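PDB 1O5L: transcriptional regulator, crp family from Thermotoga maritima, which probably regulates transcription by binding DNA, as other CRP-family factors with a cyclic nucleotide-binding domain do. Local coordinates for residues A[37-42]-A[83-88]; A[43-48]-A[99-104]; A[74-79]-A[122-127]; A[50-55]-A[65-70]. All coordinates share one frame; numbering follows the deposited sequence.

Interaction 1. Residues A[37-42]-A[83-88]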
loop_
_atom_site.group_PDB
_atom_site.type_symbol
_atom_site.label_atom_id
_atom_site.label_comp_id
_atom_site.label_asym_id
_atom_site.label_seq_id
_atom_site.Cartn_x
_atom_site.Cartn_y
_atom_site.Cartn_z
ATOM N N ASP A 37 18.419 1.075 -2.014
ATOM C CA ASP A 37 18.703 -0.197 -1.306
ATOM C C ASP A 37 19.056 -0.129 0.203
ATOM O O ASP A 37 19.230 -1.175 0.815
ATOM C CB ASP A 37 19.745 -1.032 -2.051
ATOM C CG ASP A 37 19.364 -1.268 -3.493
ATOM O OD1 ASP A 37 18.146 -1.313 -3.789
ATOM O OD2 ASP A 37 20.214 -1.405 -4.401
ATOM N N ASP A 38 19.169 1.062 0.790
ATOM C CA ASP A 38 19.373 1.189 2.238
ATOM C C ASP A 38 18.162 0.590 2.973
ATOM O O ASP A 38 17.034 0.773 2.523
ATOM C CB ASP A 38 19.528 2.663 2.661
ATOM C CG ASP A 38 20.922 3.253 2.349
ATOM O OD1 ASP A 38 21.828 2.570 1.846
ATOM O OD2 ASP A 38 21.203 4.439 2.582
ATOM N N PRO A 39 18.375 -0.134 4.076
ATOM C CA PRO A 39 17.249 -0.688 4.834
ATOM C C PRO A 39 16.390 0.399 5.431
ATOM O O PRO A 39 16.899 1.459 5.786
ATOM C CB PRO A 39 17.901 -1.568 5.938
ATOM C CG PRO A 39 19.412 -1.507 5.741
ATOM C CD PRO A 39 19.688 -0.519 4.640
ATOM N N ILE A 40 15.078 0.161 5.453
ATOM C CA ILE A 40 14.144 1.070 6.103
ATOM C C ILE A 40 14.002 0.574 7.516
ATOM O O ILE A 40 13.407 -0.487 7.767
ATOM C CB ILE A 40 12.761 1.096 5.406
ATOM C CG1 ILE A 40 12.915 1.490 3.943
ATOM C CG2 ILE A 40 11.787 2.025 6.183
ATOM C CD1 ILE A 40 11.603 1.761 3.207
ATOM N N GLU A 41 14.580 1.329 8.443
ATOM C CA GLU A 41 14.476 0.999 9.858
ATOM C C GLU A 41 13.532 1.939 10.629
ATOM O O GLU A 41 12.709 1.505 11.403
ATOM C CB GLU A 41 15.883 0.941 10.449
ATOM C CG GLU A 41 16.592 -0.332 9.998
ATOM C CD GLU A 41 18.107 -0.239 9.947
ATOM O OE1 GLU A 41 18.663 0.883 10.007
ATOM O OE2 GLU A 41 18.753 -1.314 9.840
ATOM N N ASP A 42 13.656 3.225 10.426
ATOM C CA ASP A 42 12.775 4.175 11.055
ATOM C C ASP A 42 11.836 4.714 9.992
ATOM O O ASP A 42 12.181 4.755 8.788
ATOM C CB ASP A 42 13.595 5.311 11.634
ATOM C CG ASP A 42 14.295 4.943 12.934
ATOM O OD1 ASP A 42 14.199 3.862 13.564
ATOM O OD2 ASP A 42 15.008 5.829 13.443
ATOM N N GLU A 83 11.778 -7.557 4.206
ATOM C CA GLU A 83 13.058 -6.946 3.816
ATOM C C GLU A 83 12.848 -5.540 3.214
ATOM O O GLU A 83 13.071 -5.323 2.035
ATOM C CB GLU A 83 13.812 -7.880 2.854
ATOM C CG GLU A 83 15.278 -7.516 2.623
ATOM C CD GLU A 83 15.958 -8.403 1.582
ATOM O OE1 GLU A 83 15.945 -9.650 1.744
ATOM O OE2 GLU A 83 16.499 -7.842 0.596
ATOM N N PRO A 84 12.423 -4.591 4.041
ATOM C CA PRO A 84 12.096 -3.243 3.582
ATOM C C PRO A 84 13.306 -2.366 3.243
ATOM O O PRO A 84 14.203 -2.217 4.079
ATOM C CB PRO A 84 11.361 -2.632 4.777
ATOM C CG PRO A 84 11.786 -3.408 5.942
ATOM C CD PRO A 84 12.233 -4.747 5.499
ATOM N N ARG A 85 13.256 -1.737 2.057
ATOM C CA ARG A 85 14.377 -1.012 1.469
ATOM C C ARG A 85 13.914 0.214 0.704
ATOM O O ARG A 85 12.909 0.163 -0.003
ATOM C CB ARG A 85 15.125 -1.915 0.507
ATOM C CG ARG A 85 16.080 -2.919 1.144
ATOM C CD ARG A 85 16.657 -3.794 0.112
ATOM N NE ARG A 85 17.771 -4.703 0.445
ATOM C CZ ARG A 85 18.746 -4.568 1.378
ATOM N NH1 ARG A 85 18.858 -3.539 2.225
ATOM N NH2 ARG A 85 19.657 -5.531 1.442
ATOM N N PHE A 86 14.650 1.318 0.849
ATOM C CA PHE A 86 14.392 2.506 0.049
ATOM C C PHE A 86 14.612 2.168 -1.446
ATOM O O PHE A 86 15.699 1.695 -1.825
ATOM C CB PHE A 86 15.269 3.701 0.506
ATOM C CG PHE A 86 14.944 4.198 1.901
ATOM C CD1 PHE A 86 13.872 5.061 2.124
ATOM C CD2 PHE A 86 15.673 3.737 3.006
ATOM C CE1 PHE A 86 13.555 5.504 3.417
ATOM C CE2 PHE A 86 15.361 4.169 4.310
ATOM C CZ PHE A 86 14.308 5.057 4.521
ATOM N N PRO A 87 13.589 2.411 -2.280
ATOM C CA PRO A 87 13.660 2.100 -3.731
ATOM C C PRO A 87 14.455 3.121 -4.566
ATOM O O PRO A 87 14.798 2.841 -5.697
ATOM C CB PRO A 87 12.180 2.111 -4.166
ATOM C CG PRO A 87 11.497 3.096 -3.210
ATOM C CD PRO A 87 12.290 3.014 -1.916
ATOM N N VAL A 88 14.720 4.294 -3.993
ATOM C CA VAL A 88 15.405 5.388 -4.682
ATOM C C VAL A 88 16.380 6.059 -3.745
ATOM O O VAL A 88 16.222 5.976 -2.537
ATOM C CB VAL A 88 14.377 6.482 -5.176
ATOM C CG1 VAL A 88 13.366 5.875 -6.157
ATOM C CG2 VAL A 88 13.647 7.129 -4.017
#

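Interaction 2. Residues A[43-48]-A[99-104]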
loop_
_atom_site.group_PDB
_atom_site.type_symbol
_atom_site.label_atom_id
_atom_site.label_comp_id
_atom_site.label_asym_id
_atom_site.label_seq_id
_atom_site.Cartn_x
_atom_site.Cartn_y
_atom_site.Cartn_z
ATOM N N VAL A 43 10.650 5.119 10.441
ATOM C CA VAL A 43 9.721 5.887 9.636
ATOM C C VAL A 43 10.228 7.354 9.598
ATOM O O VAL A 43 10.453 8.007 10.646
ATOM C CB VAL A 43 8.298 5.820 10.247
ATOM C CG1 VAL A 43 7.311 6.670 9.451
ATOM C CG2 VAL A 43 7.823 4.371 10.363
ATOM N N LEU A 44 10.402 7.869 8.389
ATOM C CA LEU A 44 10.936 9.219 8.179
ATOM C C LEU A 44 9.820 10.168 7.743
ATOM O O LEU A 44 9.045 9.844 6.836
ATOM C CB LEU A 44 12.043 9.180 7.124
ATOM C CG LEU A 44 13.211 8.204 7.341
ATOM C CD1 LEU A 44 14.254 8.448 6.305
ATOM C CD2 LEU A 44 13.871 8.299 8.767
ATOM N N ILE A 45 9.741 11.337 8.389
ATOM C CA ILE A 45 8.756 12.365 8.042
ATOM C C ILE A 45 9.470 13.684 7.758
ATOM O O ILE A 45 10.211 14.181 8.611
ATOM C CB ILE A 45 7.700 12.542 9.203
ATOM C CG1 ILE A 45 6.981 11.217 9.493
ATOM C CG2 ILE A 45 6.668 13.631 8.863
ATOM C CD1 ILE A 45 6.102 11.266 10.739
ATOM N N LEU A 46 9.236 14.249 6.578
ATOM C CA LEU A 46 9.789 15.550 6.214
ATOM C C LEU A 46 9.018 16.676 6.899
ATOM O O LEU A 46 7.824 16.902 6.600
ATOM C CB LEU A 46 9.749 15.785 4.697
ATOM C CG LEU A 46 10.296 17.121 4.210
ATOM C CD1 LEU A 46 11.802 17.205 4.480
ATOM C CD2 LEU A 46 10.018 17.329 2.694
ATOM N N LEU A 47 9.750 17.402 7.746
ATOM C CA LEU A 47 9.226 18.468 8.588
ATOM C C LEU A 47 9.297 19.804 7.891
ATOM O O LEU A 47 8.348 20.586 7.952
ATOM C CB LEU A 47 10.055 18.576 9.886
ATOM C CG LEU A 47 9.951 17.397 10.865
ATOM C CD1 LEU A 47 10.967 17.535 11.999
ATOM C CD2 LEU A 47 8.515 17.279 11.404
ATOM N N GLU A 48 10.455 20.079 7.290
ATOM C CA GLU A 48 10.692 21.313 6.574
ATOM C C GLU A 48 11.790 21.152 5.528
ATOM O O GLU A 48 12.676 20.308 5.681
ATOM C CB GLU A 48 11.009 22.471 7.513
ATOM C CG GLU A 48 11.794 22.153 8.760
ATOM C CD GLU A 48 12.025 23.409 9.614
ATOM O OE1 GLU A 48 12.869 24.261 9.205
ATOM O OE2 GLU A 48 11.326 23.553 10.665
ATOM N N LEU A 99 11.916 14.006 10.780
ATOM C CA LEU A 99 11.597 13.306 12.011
ATOM C C LEU A 99 11.753 11.817 11.727
ATOM O O LEU A 99 11.248 11.320 10.703
ATOM C CB LEU A 99 10.159 13.597 12.450
ATOM C CG LEU A 99 9.557 12.871 13.672
ATOM C CD1 LEU A 99 10.341 13.085 14.990
ATOM C CD2 LEU A 99 8.085 13.329 13.824
ATOM N N SER A 100 12.423 11.127 12.652
ATOM C CA SER A 100 12.742 9.731 12.528
ATOM C C SER A 100 12.139 8.990 13.734
ATOM O O SER A 100 12.614 9.152 14.862
ATOM C CB SER A 100 14.282 9.573 12.520
ATOM O OG SER A 100 14.683 8.227 12.262
ATOM N N ILE A 101 11.095 8.211 13.495
ATOM C CA ILE A 101 10.431 7.427 14.535
ATOM C C ILE A 101 10.746 5.929 14.376
ATOM O O ILE A 101 10.537 5.400 13.296
ATOM C CB ILE A 101 8.883 7.618 14.448
ATOM C CG1 ILE A 101 8.520 9.117 14.500
ATOM C CG2 ILE A 101 8.193 6.848 15.551
ATOM C CD1 ILE A 101 7.058 9.393 14.336
ATOM N N PRO A 102 11.152 5.248 15.449
ATOM C CA PRO A 102 11.351 3.796 15.414
ATOM C C PRO A 102 10.085 3.056 14.975
ATOM O O PRO A 102 8.964 3.394 15.398
ATOM C CB PRO A 102 11.744 3.424 16.866
ATOM C CG PRO A 102 12.180 4.697 17.519
ATOM C CD PRO A 102 11.453 5.813 16.778
ATOM N N LYS A 103 10.271 2.068 14.101
ATOM C CA LYS A 103 9.158 1.336 13.519
ATOM C C LYS A 103 8.169 0.783 14.566
ATOM O O LYS A 103 6.962 0.818 14.353
ATOM C CB LYS A 103 9.672 0.201 12.631
ATOM C CG LYS A 103 9.374 0.404 11.167
ATOM C CD LYS A 103 9.529 -0.906 10.321
ATOM C CE LYS A 103 10.694 -0.824 9.371
ATOM N NZ LYS A 103 10.826 -2.088 8.583
ATOM N N GLU A 104 8.705 0.227 15.654
ATOM C CA GLU A 104 7.889 -0.398 16.702
ATOM C C GLU A 104 7.041 0.629 17.428
ATOM O O GLU A 104 5.876 0.353 17.746
ATOM C CB GLU A 104 8.744 -1.163 17.732
ATOM C CG GLU A 104 9.453 -2.398 17.186
ATOM C CD GLU A 104 8.512 -3.432 16.541
ATOM O OE1 GLU A 104 7.364 -3.584 17.008
ATOM O OE2 GLU A 104 8.923 -4.102 15.561
#

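Interaction 3. Residues A[74-79]-A[122-127]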
loop_
_atom_site.group_PDB
_atom_site.type_symbol
_atom_site.label_atom_id
_atom_site.label_comp_id
_atom_site.label_asym_id
_atom_site.label_seq_id
_atom_site.Cartn_x
_atom_site.Cartn_y
_atom_site.Cartn_z
ATOM N N ILE A 74 8.027 9.588 4.143
ATOM C CA ILE A 74 8.832 9.136 3.026
ATOM C C ILE A 74 8.753 7.595 2.758
ATOM O O ILE A 74 9.045 6.785 3.641
ATOM C CB ILE A 74 10.287 9.538 3.286
ATOM C CG1 ILE A 74 10.369 11.065 3.368
ATOM C CG2 ILE A 74 11.225 8.949 2.195
ATOM C CD1 ILE A 74 11.651 11.568 3.932
ATOM N N ALA A 75 8.417 7.225 1.522
ATOM C CA ALA A 75 8.419 5.835 1.060
ATOM C C ALA A 75 7.504 4.996 1.927
ATOM O O ALA A 75 7.853 3.891 2.327
ATOM C CB ALA A 75 9.855 5.253 1.047
ATOM N N SER A 76 6.316 5.537 2.167
ATOM C CA SER A 76 5.353 4.980 3.109
ATOM C C SER A 76 4.918 3.545 2.763
ATOM O O SER A 76 4.820 2.668 3.636
ATOM C CB SER A 76 4.147 5.945 3.239
ATOM O OG SER A 76 3.263 5.874 2.123
ATOM N N GLY A 77 4.647 3.308 1.496
ATOM C CA GLY A 77 4.286 1.966 1.023
ATOM C C GLY A 77 5.364 0.876 1.105
ATOM O O GLY A 77 5.067 -0.291 0.891
ATOM N N PHE A 78 6.607 1.262 1.411
ATOM C CA PHE A 78 7.732 0.323 1.448
ATOM C C PHE A 78 8.127 -0.031 2.884
ATOM O O PHE A 78 8.855 -1.004 3.111
ATOM C CB PHE A 78 8.932 0.904 0.673
ATOM C CG PHE A 78 8.683 1.060 -0.811
ATOM C CD1 PHE A 78 8.888 -0.000 -1.673
ATOM C CD2 PHE A 78 8.259 2.269 -1.334
ATOM C CE1 PHE A 78 8.652 0.131 -3.068
ATOM C CE2 PHE A 78 8.017 2.417 -2.731
ATOM C CZ PHE A 78 8.216 1.355 -3.590
ATOM N N ILE A 79 7.627 0.742 3.849
ATOM C CA ILE A 79 8.085 0.622 5.238
ATOM C C ILE A 79 7.872 -0.767 5.779
ATOM O O ILE A 79 8.816 -1.363 6.312
ATOM C CB ILE A 79 7.417 1.691 6.151
ATOM C CG1 ILE A 79 7.858 3.102 5.749
ATOM C CG2 ILE A 79 7.780 1.459 7.616
ATOM C CD1 ILE A 79 6.927 4.215 6.273
ATOM N N LYS A 122 -4.614 5.498 4.187
ATOM C CA LYS A 122 -4.956 6.364 3.056
ATOM C C LYS A 122 -3.737 6.779 2.211
ATOM O O LYS A 122 -3.787 6.764 0.977
ATOM C CB LYS A 122 -5.698 7.620 3.543
ATOM C CG LYS A 122 -6.321 8.489 2.424
ATOM C CD LYS A 122 -7.099 9.723 2.977
ATOM C CE LYS A 122 -7.581 10.628 1.814
ATOM N NZ LYS A 122 -8.632 11.659 2.192
ATOM N N ASP A 123 -2.646 7.137 2.879
ATOM C CA ASP A 123 -1.408 7.529 2.202
ATOM C C ASP A 123 -0.840 6.390 1.341
ATOM O O ASP A 123 -0.477 6.582 0.172
ATOM C CB ASP A 123 -0.374 7.947 3.242
ATOM C CG ASP A 123 0.917 8.452 2.633
ATOM O OD1 ASP A 123 1.790 7.735 2.128
ATOM O OD2 ASP A 123 1.143 9.656 2.642
ATOM N N VAL A 124 -0.767 5.216 1.942
ATOM C CA VAL A 124 -0.252 4.039 1.273
ATOM C C VAL A 124 -1.161 3.607 0.104
ATOM O O VAL A 124 -0.648 3.261 -0.986
ATOM C CB VAL A 124 -0.042 2.873 2.282
ATOM C CG1 VAL A 124 0.294 1.601 1.575
ATOM C CG2 VAL A 124 1.052 3.236 3.258
ATOM N N SER A 125 -2.484 3.633 0.322
ATOM C CA SER A 125 -3.447 3.246 -0.716
ATOM C C SER A 125 -3.502 4.185 -1.926
ATOM O O SER A 125 -3.675 3.735 -3.063
ATOM C CB SER A 125 -4.838 3.075 -0.129
ATOM O OG SER A 125 -4.749 2.182 0.969
ATOM N N GLU A 126 -3.397 5.478 -1.666
ATOM C CA GLU A 126 -3.359 6.491 -2.724
ATOM C C GLU A 126 -2.105 6.363 -3.581
ATOM O O GLU A 126 -2.165 6.497 -4.800
ATOM C CB GLU A 126 -3.481 7.920 -2.143
ATOM C CG GLU A 126 -4.914 8.341 -1.842
ATOM C CD GLU A 126 -5.768 8.264 -3.088
ATOM O OE1 GLU A 126 -5.496 9.028 -4.028
ATOM O OE2 GLU A 126 -6.672 7.404 -3.159
ATOM N N HIS A 127 -0.970 6.073 -2.947
ATOM C CA HIS A 127 0.264 5.844 -3.695
ATOM C C HIS A 127 0.177 4.573 -4.511
ATOM O O HIS A 127 0.703 4.498 -5.614
ATOM C CB HIS A 127 1.495 5.818 -2.770
ATOM C CG HIS A 127 2.001 7.177 -2.407
ATOM N ND1 HIS A 127 1.753 7.761 -1.184
ATOM C CD2 HIS A 127 2.702 8.088 -3.122
ATOM C CE1 HIS A 127 2.288 8.970 -1.157
ATOM N NE2 HIS A 127 2.870 9.190 -2.319
#

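Interaction 4. Residues A[50-55]-A[65-70]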
loop_
_atom_site.group_PDB
_atom_site.type_symbol
_atom_site.label_atom_id
_atom_site.label_comp_id
_atom_site.label_asym_id
_atom_site.label_seq_id
_atom_site.Cartn_x
_atom_site.Cartn_y
_atom_site.Cartn_z
ATOM N N THR A 50 12.890 20.534 1.366
ATOM C CA THR A 50 12.498 19.880 0.119
ATOM C C THR A 50 13.482 18.741 -0.174
ATOM O O THR A 50 14.704 18.933 -0.127
ATOM C CB THR A 50 12.514 20.885 -1.091
ATOM O OG1 THR A 50 11.708 22.040 -0.832
ATOM C CG2 THR A 50 11.841 20.286 -2.312
ATOM N N LEU A 51 12.940 17.569 -0.510
ATOM C CA LEU A 51 13.741 16.427 -0.898
ATOM C C LEU A 51 13.548 16.118 -2.379
ATOM O O LEU A 51 12.521 16.483 -2.958
ATOM C CB LEU A 51 13.363 15.219 -0.061
ATOM C CG LEU A 51 13.359 15.464 1.448
ATOM C CD1 LEU A 51 12.956 14.215 2.153
ATOM C CD2 LEU A 51 14.739 15.938 1.920
ATOM N N LYS A 52 14.549 15.460 -2.974
ATOM C CA LYS A 52 14.480 14.903 -4.340
ATOM C C LYS A 52 14.657 13.391 -4.322
ATOM O O LYS A 52 15.525 12.863 -3.614
ATOM C CB LYS A 52 15.557 15.528 -5.219
ATOM C CG LYS A 52 15.189 16.933 -5.658
ATOM C CD LYS A 52 16.322 17.910 -5.531
ATOM C CE LYS A 52 17.404 17.685 -6.587
ATOM N NZ LYS A 52 17.828 19.017 -7.175
ATOM N N THR A 53 13.810 12.693 -5.072
ATOM C CA THR A 53 13.939 11.260 -5.222
ATOM C C THR A 53 14.512 10.986 -6.606
ATOM O O THR A 53 14.023 11.535 -7.602
ATOM C CB THR A 53 12.595 10.515 -4.996
ATOM O OG1 THR A 53 11.559 11.001 -5.865
ATOM C CG2 THR A 53 12.053 10.740 -3.592
ATOM N N GLU A 54 15.555 10.156 -6.662
ATOM C CA GLU A 54 16.220 9.864 -7.907
ATOM C C GLU A 54 16.599 8.385 -8.006
ATOM O O GLU A 54 17.210 7.826 -7.092
ATOM C CB GLU A 54 17.432 10.794 -8.104
ATOM C CG GLU A 54 18.565 10.565 -7.125
ATOM C CD GLU A 54 19.657 11.637 -7.139
ATOM O OE1 GLU A 54 19.435 12.748 -7.692
ATOM O OE2 GLU A 54 20.758 11.347 -6.571
ATOM N N HIS A 55 16.196 7.759 -9.106
ATOM C CA HIS A 55 16.521 6.363 -9.382
ATOM C C HIS A 55 17.898 6.222 -10.032
ATOM O O HIS A 55 18.229 6.937 -10.968
ATOM C CB HIS A 55 15.478 5.739 -10.295
ATOM C CG HIS A 55 15.683 4.270 -10.517
ATOM N ND1 HIS A 55 16.626 3.773 -11.398
ATOM C CD2 HIS A 55 15.084 3.192 -9.956
ATOM C CE1 HIS A 55 16.591 2.452 -11.375
ATOM N NE2 HIS A 55 15.663 2.076 -10.512
ATOM N N ILE A 65 12.927 11.596 -10.056
ATOM C CA ILE A 65 11.601 10.994 -10.140
ATOM C C ILE A 65 10.554 11.969 -9.622
ATOM O O ILE A 65 9.512 12.144 -10.227
ATOM C CB ILE A 65 11.595 9.662 -9.278
ATOM C CG1 ILE A 65 12.505 8.595 -9.912
ATOM C CG2 ILE A 65 10.197 9.078 -9.080
ATOM C CD1 ILE A 65 12.333 8.404 -11.418
ATOM N N ASP A 66 10.817 12.556 -8.460
ATOM C CA ASP A 66 9.888 13.469 -7.834
ATOM C C ASP A 66 10.581 14.403 -6.858
ATOM O O ASP A 66 11.776 14.284 -6.584
ATOM C CB ASP A 66 8.797 12.678 -7.088
ATOM C CG ASP A 66 7.399 13.304 -7.223
ATOM O OD1 ASP A 66 7.264 14.509 -7.593
ATOM O OD2 ASP A 66 6.366 12.632 -6.992
ATOM N N GLU A 67 9.785 15.342 -6.358
ATOM C CA GLU A 67 10.112 16.139 -5.197
ATOM C C GLU A 67 9.240 15.725 -4.027
ATOM O O GLU A 67 8.137 15.238 -4.232
ATOM C CB GLU A 67 9.861 17.619 -5.484
ATOM C CG GLU A 67 10.977 18.273 -6.250
ATOM C CD GLU A 67 10.859 19.788 -6.326
ATOM O OE1 GLU A 67 9.890 20.365 -5.749
ATOM O OE2 GLU A 67 11.754 20.397 -6.964
ATOM N N ILE A 68 9.725 15.941 -2.798
ATOM C CA ILE A 68 8.893 15.799 -1.592
ATOM C C ILE A 68 8.866 17.115 -0.829
ATOM O O ILE A 68 9.907 17.642 -0.493
ATOM C CB ILE A 68 9.416 14.695 -0.700
ATOM C CG1 ILE A 68 9.672 13.422 -1.524
ATOM C CG2 ILE A 68 8.420 14.414 0.489
ATOM C CD1 ILE A 68 10.340 12.296 -0.711
ATOM N N LYS A 69 7.670 17.650 -0.606
ATOM C CA LYS A 69 7.467 18.849 0.194
ATOM C C LYS A 69 6.885 18.439 1.546
ATOM O O LYS A 69 6.307 17.361 1.666
ATOM C CB LYS A 69 6.512 19.809 -0.508
ATOM C CG LYS A 69 7.015 20.372 -1.846
ATOM C CD LYS A 69 7.996 21.525 -1.605
ATOM C CE LYS A 69 8.386 22.259 -2.888
ATOM N NZ LYS A 69 9.634 23.089 -2.681
ATOM N N PRO A 70 7.048 19.275 2.573
ATOM C CA PRO A 70 6.543 18.937 3.887
ATOM C C PRO A 70 5.012 19.104 3.972
ATOM O O PRO A 70 4.473 19.858 3.211
ATOM C CB PRO A 70 7.277 19.915 4.810
ATOM C CG PRO A 70 8.112 20.811 3.924
ATOM C CD PRO A 70 7.689 20.600 2.542
#

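Interaction 1. Residues A[37-42]-A[83-88]
Ile40 presses its CG1 onto one face of the Phe86 ring, 3.6 Å from the ring centroid and only 12° off the normal, which is CH-pi geometry over the centre. The ring reaches this place with CG anti to its own carbonyl carbon (chi1 -66°). At the ring's edge, near its plane, Pro39 O lies 3.4 Å from Phe86 CE2. Pro84 CB touches Ile40 CB at 4.0 Å. Arg85 CB points away overall from segment 37-42, and the chain is extended from CG to NE; Pro39 N sits in plane at the guanidinium edge, and NE forms a salt bridge with Glu83 OE2 at 3.4 Å. Backbone bonds fix the register around the single Pro39-Arg85 bridge: Ile40 N gives to Pro84 O at 2.9 Å, and Phe86 N to Asp38 O at 3.0 Å. An alanine at Phe86 would probably leave Ile40 CG1 without its aromatic platform and open a gap between the two loops. Segment 37-42 leads into strand 42-48 of one sheet and segment 83-88 into strand 89-92 of the other, while Ile40 also packs on Phe78 and Ile79, and Val88 on Phe136 of the second subunit.

Interaction 2. Residues A[43-48]-A[99-104]
Ile45 and Ile101 meet through matching torsions: each has CG1 anti to its carbonyl carbon and CD1 anti to CA (chi2 171° and 176°), which brings the two CD1 atoms to 4.2 Å as the two side chains cross. Directly across from Ile45 stands Leu99, whose CB lies 4.2 Å from Ile45 CB and 4.0 Å from Leu47 CD1. An alanine in place of Leu47 would probably leave this flank of Leu99 without its neighbour, since CG, CD1 and CD2 all approach Leu99 CB. The backbones form an antiparallel pair of inner strands in one sheet of the jelly-roll of the cyclic nucleotide-binding domain. Val43-Ile101 and Ile45-Leu99 are hydrogen-bonded pairs, each with two bonds, among them Ile45 N to Leu99 O at 2.8 Å. Leu44-Ser100 is the non-hydrogen-bonded pair between them. Leu47 and Glu48 both face Lys97, a classic beta bulge. On the sheet face of Leu44, its CD2 rests 3.6 Å from Ser100 OG, whose hydrogen bond goes to Asp42. The face carrying Val43 and Ile101 meets Phe106 of helix 103-112, and Lys103 at the start of that helix sends NZ to Ile79 O.

Interaction 3. Residues A[74-79]-A[122-127]
The loop holding Ser76 and Gly77 rests on the long helix 114-139, which in this assembly packs against its copy in the second subunit, as the corresponding helix does in CRP-family dimers. Ser76 bridges the gap with its hydroxyl: OG donates to Asp123 OD1 at 2.4 Å, so short that the length is doubtful, though the atoms face each other as a donor and acceptor would. OG lies between the backbone N and the carbonyl carbon of Ser76 (chi1 76°) and Asp123 CG is anti to its backbone N (chi1 -176°), which places hydroxyl and carboxyl carbon on facing sides; OD1 is the nearer oxygen. Beside them Val124 lays its two methyls against successive residues of the loop. CG2 stands 3.6 Å from Ser76 OG, and CG1 touches Gly77 CA at 4.0 Å, the helix and loop backbones passing close where Gly77 has no side chain. One turn along the helix, His127 ND1 donates to Asp123 O at 2.9 Å, from above the carbonyl plane, and the backbone His127 N reaches the same oxygen from the opposite face. Across the dimer, Val124 packs on Val124 of the second subunit, and the ring of Phe78 meets that of Phe128 of the second subunit. Asp123 OD1 also receives a weak bond from His127 ND1 at 3.3 Å. If the short contact is read as a bond, the two donors would probably stabilise the carboxylate's charge, which in turn is likely to favour a proton on ND1, tying the loop's polar contact to the turn of the helix.

Interaction 4. Residues A[50-55]-A[65-70]
Thr53 and Ile68 make the tight side of this hairpin: Thr53 CG2 lies 3.7 Å from Ile68 CD1, the two side chains crossing at about a right angle, and Leu51 CB meets Ile68 CB at 4.0 Å on the same face. Leu51-Ile68 is an antiparallel hydrogen-bonded pair, with Leu51 N to Ile68 O at 3.0 Å and nearly straight (170°). Toward the turn, Ile65 and Asp66 both face Thr53, a classic beta bulge; Thr53 O takes a short bond from Ile65 N at 2.7 Å and a weak one from Asp66 N at 3.5 Å. The opposite face is looser. There Lys52 and Glu67 pair across the non-hydrogen-bonded position with only CG to CG contact at 4.5 Å, and Lys52 NZ and Glu67 OE2 stay 6.2 Å apart. At the far end Lys69 is bent at chi2, which turns CD back toward Thr50 OG1; Lys69 NZ then donates to that hydroxyl at 3.0 Å, and the hydroxyl also bonds Glu94. Strand 62-68 is outermost in its sheet within this chain, whereas 51-56 lies between it and strand 89-92; Leu51 and Ile68 both touch Leu46 of strand 42-48, and the His55 ring meets Phe136 of the second subunit.

Interactions 2 and 4 are both antiparallel strand pairs, one in each sheet, but interaction 2 is buried and almost wholly apolar, whereas interaction 4 lies at the surface and adds charged and hydroxyl groups. Leu46 links them by packing on Ile68, and interaction 4 is nested inside the chain loops closed by interactions 1 and 2. Interaction 1 instead joins two loops, partly buried, mixing an aromatic contact with backbone bonds; interaction 3 sets a loop on a helix through a largely buried serine-aspartate pair at the subunit interface. The loop 74-79 ties them together: Ile74 N bonds Leu44 O, Phe78 touches Ile40, and Ile74 packs on Leu51.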